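PDB 1WYD: hypothetical aspartyl-tRNA synthetase from Sulfolobus tokodaii, which catalyses the ATP-dependent attachment of L-aspartate to tRNA(Asp) and tRNA(Asn), in two steps by way of an aspartyl-adenylate. Local coordinates for residues 259-263 / 264-268; 403-406 / 407-410; 411-414 / 415-418. All coordinates share one frame; numbering follows the deposited sequence.

Contact 1: 259-263 / 264-268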
# COMPACT_ATOMS: atom_id res chain seq x y z
N GLU B 259 13.40 -20.95 1.68
CA GLU B 259 14.29 -20.81 2.83
C GLU B 259 13.52 -20.34 4.08
O GLU B 259 13.73 -20.85 5.18
CB GLU B 259 15.48 -19.91 2.45
CG GLU B 259 16.52 -19.60 3.52
CD GLU B 259 16.98 -18.13 3.53
OE1 GLU B 259 17.62 -17.68 2.53
OE2 GLU B 259 16.71 -17.41 4.54
N GLU B 260 12.57 -19.44 3.87
CA GLU B 260 11.78 -18.85 4.94
C GLU B 260 10.83 -19.89 5.52
O GLU B 260 10.75 -20.05 6.74
CB GLU B 260 11.04 -17.60 4.45
CG GLU B 260 11.90 -16.34 4.35
CD GLU B 260 12.90 -16.34 3.19
OE1 GLU B 260 13.91 -15.56 3.28
OE2 GLU B 260 12.69 -17.09 2.20
N LEU B 261 10.16 -20.63 4.65
CA LEU B 261 9.33 -21.75 5.07
C LEU B 261 10.12 -22.83 5.85
O LEU B 261 9.61 -23.45 6.82
CB LEU B 261 8.63 -22.37 3.87
CG LEU B 261 7.49 -21.56 3.25
CD1 LEU B 261 7.11 -22.14 1.92
CD2 LEU B 261 6.26 -21.52 4.18
N LYS B 262 11.35 -23.05 5.40
CA LYS B 262 12.28 -23.97 6.04
C LYS B 262 12.51 -23.51 7.49
O LYS B 262 12.25 -24.27 8.42
CB LYS B 262 13.57 -24.06 5.22
CG LYS B 262 14.36 -25.33 5.40
CD LYS B 262 15.89 -25.08 5.27
CE LYS B 262 16.70 -26.28 5.85
NZ LYS B 262 18.18 -26.12 5.79
N ILE B 263 12.96 -22.28 7.69
CA ILE B 263 13.08 -21.70 9.04
C ILE B 263 11.80 -21.83 9.88
O ILE B 263 11.87 -22.00 11.10
CB ILE B 263 13.51 -20.23 8.94
CG1 ILE B 263 14.99 -20.15 8.53
CG2 ILE B 263 13.19 -19.44 10.24
CD1 ILE B 263 15.28 -19.00 7.61
N LEU B 264 10.65 -21.79 9.22
CA LEU B 264 9.35 -21.87 9.88
C LEU B 264 8.76 -23.28 10.12
O LEU B 264 7.72 -23.44 10.78
CB LEU B 264 8.35 -21.01 9.09
CG LEU B 264 8.54 -19.49 9.14
CD1 LEU B 264 7.78 -18.78 7.99
CD2 LEU B 264 8.18 -18.93 10.52
N ASN B 265 9.41 -24.30 9.55
CA ASN B 265 8.88 -25.68 9.56
C ASN B 265 7.45 -25.77 9.09
O ASN B 265 6.59 -26.35 9.74
CB ASN B 265 9.00 -26.27 10.96
CG ASN B 265 10.39 -26.18 11.49
OD1 ASN B 265 11.23 -27.02 11.17
ND2 ASN B 265 10.66 -25.15 12.27
N TYR B 266 7.17 -25.16 7.94
CA TYR B 266 5.79 -24.94 7.56
C TYR B 266 5.62 -25.09 6.05
O TYR B 266 6.51 -24.74 5.28
CB TYR B 266 5.28 -23.56 8.08
CG TYR B 266 3.80 -23.35 7.84
CD1 TYR B 266 2.85 -24.00 8.64
CD2 TYR B 266 3.36 -22.57 6.79
CE1 TYR B 266 1.50 -23.86 8.39
CE2 TYR B 266 2.01 -22.40 6.52
CZ TYR B 266 1.08 -23.03 7.32
OH TYR B 266 -0.26 -22.86 7.03
N GLU B 267 4.47 -25.62 5.67
CA GLU B 267 4.11 -25.83 4.27
C GLU B 267 2.71 -25.28 4.12
O GLU B 267 1.78 -25.82 4.71
CB GLU B 267 4.14 -27.34 3.97
CG GLU B 267 3.59 -27.75 2.60
CD GLU B 267 4.58 -27.53 1.46
OE1 GLU B 267 5.68 -26.94 1.72
OE2 GLU B 267 4.27 -27.92 0.29
N PRO B 268 2.53 -24.18 3.38
CA PRO B 268 1.19 -23.64 3.15
C PRO B 268 0.29 -24.65 2.42
O PRO B 268 0.80 -25.46 1.66
CB PRO B 268 1.43 -22.41 2.26
CG PRO B 268 2.85 -22.48 1.85
CD PRO B 268 3.59 -23.39 2.73
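L261, in the last turn of helix 258-264, reaches its CD2 methyl to within 3.6 Å of P268 CD. The same CD2 comes in at the edge of the Y266 ring, near the ring plane, 4.0 Å from Y266 CD2. The CB of L261 points away from the following residues, but with CG anti to the carbonyl carbon (chi1 -72°) its methyls end up against Y266 and P268, and a branched leucine has a tip broad enough to serve two partners. Y266 holds its ring anti to the backbone N (chi1 -173°), which swings most of the phenol beyond the leucine. The backbone reverses in a Schellman motif. Y266 N donates to L261 O at 3.2 Å and N265 N to K262 O at 3.1 Å, the latter from well above the carbonyl plane. N265 takes positive phi (51°), a conformation that asparagine tolerates better than most residues. On another flank L264 folds back over the last turn, and its CG packs 3.3 Å from E260 O, the carbonyl to which L264 N donates. Cut back to an alanine, L261 would probably leave a gap beside P268 CD and take an apolar neighbour from the edge of the Y266 ring. The phenol oxygen of Y266 is hydrogen-bonded to M407 O and Y348 OH. Around the turn, L264 and E260 pack on I136 of helix 128-150, while L261 and P268 lie against I253 and K254 of helix 235-256, so the capped end is fitted against two long helices.

Contact 2: 403-406 / 407-410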
# COMPACT_ATOMS: atom_id res chain seq x y z
N ARG B 403 -4.32 -12.23 8.83
CA ARG B 403 -5.01 -13.49 8.87
C ARG B 403 -4.48 -14.38 7.74
O ARG B 403 -4.23 -15.56 7.97
CB ARG B 403 -6.51 -13.28 8.73
CG ARG B 403 -7.24 -13.34 10.00
CD ARG B 403 -8.31 -12.33 10.03
NE ARG B 403 -8.92 -12.19 11.35
CZ ARG B 403 -10.03 -12.81 11.70
NH1 ARG B 403 -10.63 -13.64 10.83
NH2 ARG B 403 -10.54 -12.63 12.90
N LEU B 404 -4.29 -13.82 6.55
CA LEU B 404 -3.73 -14.56 5.40
C LEU B 404 -2.35 -15.04 5.78
O LEU B 404 -1.92 -16.10 5.37
CB LEU B 404 -3.63 -13.69 4.14
CG LEU B 404 -2.69 -14.12 3.00
CD1 LEU B 404 -3.18 -15.45 2.26
CD2 LEU B 404 -2.47 -12.96 2.01
N MET B 405 -1.67 -14.28 6.64
CA MET B 405 -0.34 -14.73 7.03
C MET B 405 -0.31 -16.05 7.84
O MET B 405 0.67 -16.80 7.73
CB MET B 405 0.41 -13.61 7.70
CG MET B 405 0.84 -12.54 6.71
SD MET B 405 2.25 -13.08 5.68
CE MET B 405 3.50 -13.52 6.81
N VAL B 406 -1.37 -16.33 8.61
CA VAL B 406 -1.51 -17.60 9.33
C VAL B 406 -1.48 -18.78 8.36
O VAL B 406 -0.81 -19.79 8.61
CB VAL B 406 -2.84 -17.66 10.09
CG1 VAL B 406 -3.04 -19.04 10.71
CG2 VAL B 406 -2.90 -16.57 11.17
N MET B 407 -2.21 -18.64 7.26
CA MET B 407 -2.22 -19.65 6.21
C MET B 407 -0.83 -19.76 5.53
O MET B 407 -0.47 -20.81 4.99
CB MET B 407 -3.36 -19.32 5.22
CG MET B 407 -3.39 -20.15 3.96
SD MET B 407 -4.52 -19.48 2.73
CE MET B 407 -4.93 -21.05 1.97
N LEU B 408 -0.05 -18.70 5.55
CA LEU B 408 1.25 -18.74 4.89
C LEU B 408 2.46 -19.01 5.78
O LEU B 408 3.58 -19.12 5.27
CB LEU B 408 1.51 -17.48 4.07
CG LEU B 408 0.46 -17.07 3.04
CD1 LEU B 408 0.87 -15.71 2.55
CD2 LEU B 408 0.47 -18.08 1.85
N THR B 409 2.27 -19.15 7.10
CA THR B 409 3.41 -19.31 7.99
C THR B 409 3.20 -20.37 9.06
O THR B 409 4.15 -20.93 9.59
CB THR B 409 3.71 -17.98 8.70
OG1 THR B 409 2.51 -17.55 9.37
CG2 THR B 409 4.00 -16.90 7.68
N GLY B 410 1.94 -20.61 9.40
CA GLY B 410 1.63 -21.47 10.53
C GLY B 410 1.51 -20.74 11.86
O GLY B 410 0.98 -21.33 12.84
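L404 lays its branched end over L408 one turn later, the two side chains crossing at a slant with L404 CG 3.9 Å from L408 CD1. L404 turns CG anti to its backbone N (chi1 161°), which brings it down the helix to this neighbour. Further round, the unbranched M405 chain, bent at chi2 and chi3, curls until its CE methyl lies 3.5 Å from T409 CG2. T409 places OG1 between its backbone N and carbonyl carbon (chi1 55°), from where the hydroxyl donates to M405 O at 2.6 Å, approaching from above the carbonyl plane. The backbone bonds of L408 N are weak, and this side-chain bond supplements them as the helix ends. T409 OG1 also accepts a hydrogen bond from I411 N, joining the last turn to the chain that leaves it. G410 closes the helix through N to V406 O at 3.0 Å, and its positive phi, which would jam a CB against the preceding carbonyl, calls for glycine. The helix follows strand 394-400, the motif 3 arrangement of class II synthetases. L404 and L408 face helix 235-256, M405 faces helix 128-150, and V406 lies on L351 of strand 351-358.

Contact 3: 411-414 / 415-418. With SO4 (sulfate ion), chain G.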
# COMPACT_ATOMS: atom_id res chain seq x y z
N ILE B 411 1.96 -19.48 11.93
CA ILE B 411 1.85 -18.74 13.21
C ILE B 411 0.41 -18.53 13.59
O ILE B 411 -0.39 -17.98 12.84
CB ILE B 411 2.64 -17.40 13.20
CG1 ILE B 411 4.13 -17.68 13.16
CG2 ILE B 411 2.33 -16.58 14.47
CD1 ILE B 411 4.85 -16.69 12.35
N GLN B 412 0.09 -18.99 14.79
CA GLN B 412 -1.26 -18.93 15.35
C GLN B 412 -1.50 -17.67 16.20
O GLN B 412 -2.46 -17.62 16.95
CB GLN B 412 -1.52 -20.18 16.21
CG GLN B 412 -1.52 -21.53 15.45
CD GLN B 412 -2.46 -21.52 14.24
OE1 GLN B 412 -3.68 -21.55 14.41
NE2 GLN B 412 -1.90 -21.46 13.04
N SER B 413 -0.65 -16.67 16.10
CA SER B 413 -0.94 -15.41 16.81
C SER B 413 -0.68 -14.20 15.92
O SER B 413 0.40 -14.03 15.35
CB SER B 413 -0.17 -15.30 18.11
OG SER B 413 -0.44 -14.06 18.78
N VAL B 414 -1.70 -13.36 15.81
CA VAL B 414 -1.61 -12.10 15.07
C VAL B 414 -0.59 -11.12 15.67
O VAL B 414 -0.06 -10.28 14.97
CB VAL B 414 -2.98 -11.45 14.99
CG1 VAL B 414 -3.31 -10.69 16.29
CG2 VAL B 414 -3.06 -10.58 13.78
N LYS B 415 -0.29 -11.26 16.96
CA LYS B 415 0.67 -10.35 17.58
C LYS B 415 2.05 -10.88 17.31
O LYS B 415 3.04 -10.23 17.57
CB LYS B 415 0.45 -10.24 19.08
CG LYS B 415 -0.97 -9.91 19.49
CD LYS B 415 -1.30 -10.63 20.82
CE LYS B 415 -0.65 -9.93 21.99
NZ LYS B 415 -1.18 -10.48 23.26
N GLU B 416 2.10 -12.11 16.83
CA GLU B 416 3.35 -12.66 16.38
C GLU B 416 3.60 -12.39 14.88
O GLU B 416 4.70 -12.61 14.39
CB GLU B 416 3.39 -14.13 16.69
CG GLU B 416 3.05 -14.46 18.11
CD GLU B 416 4.04 -15.42 18.70
OE1 GLU B 416 4.56 -16.32 17.95
OE2 GLU B 416 4.29 -15.29 19.92
N ILE B 417 2.59 -11.91 14.15
CA ILE B 417 2.77 -11.61 12.73
C ILE B 417 2.99 -10.11 12.52
O ILE B 417 3.90 -9.69 11.78
CB ILE B 417 1.56 -12.18 11.91
CG1 ILE B 417 1.67 -13.71 11.79
CG2 ILE B 417 1.48 -11.55 10.52
CD1 ILE B 417 0.36 -14.50 11.65
N VAL B 418 2.20 -9.29 13.21
CA VAL B 418 2.27 -7.86 13.00
C VAL B 418 3.42 -7.32 13.85
O VAL B 418 3.41 -7.45 15.09
CB VAL B 418 0.92 -7.19 13.30
CG1 VAL B 418 1.02 -5.68 13.26
CG2 VAL B 418 -0.14 -7.70 12.36
S SO4 G . -3.89 -13.46 19.32
O1 SO4 G . -3.91 -14.78 19.95
O2 SO4 G . -4.79 -12.55 20.07
O3 SO4 G . -4.34 -13.59 17.93
O4 SO4 G . -2.51 -12.94 19.36
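I411 and E416 cross at an angle, with I411 CG2 set 3.5 Å from E416 CB. I411 and I417 slide past each other in opposite directions, CG2 of the first lying 4.0 Å from CG1 of the second. Two beta-branched residues suit this place, since each presents a methyl close to the backbone as well as a longer arm.

S413 lies on another side of E416, and its CB is 3.3 Å from E416 CG. The glutamate chain starts anti to its carbonyl carbon (chi1 -51°), which lays its methylene groups against I411 and S413 while the carboxylate continues outward to a salt bridge with R117. The backbone here is a type I beta turn from S413 to E416, closed by E416 N to S413 O at 3.0 Å. S413 turns OG anti to its own N (chi1 179°), where it accepts a weak bond from K415 N at 3.3 Å, an ST turn within the beta turn. V414 O takes a straight bond from V418 N (3.0 Å, 168°) and a weak one from I417 N.

A sulfate, probably from the crystallisation liquor, sits beside S413 OG, and the bent K415 chain runs past it, CG and CD near O4, its end leading away from the turn. O3 receives a weak bond from V414 N, F218 N is also hydrogen-bonded to the sulfate, and the very short approach of S413 OG to O4 is doubtful. The backbone N-H groups of V414 and F218, with the S413 hydroxyl close by, probably make this spot able to hold an anion, while R117 matches the charge of E416 and the I411 and I417 side chains meet through methyl and methylene groups.

Contacts 2 and 3 follow directly along the chain, their centres 9 Å apart: V406 CG2 lies 3.3 Å from I411 O, and M405 CB lies 3.6 Å from I417 CG2, so the turn folds back on the helix it leaves. Contact 1, distant in sequence, reaches contact 2 through Y266, whose ring packs on the helix end, CG 3.0 Å from T409 O and CE1 3.2 Å from G410 CA. Contacts 1 and 3 do not touch. R403 in contact 2 is predicted to bind ATP; its NE forms a salt bridge with a buffer molecule, and V414 of contact 3 stands about 4 Å, side chain to side chain, from A402 of the same predicted site.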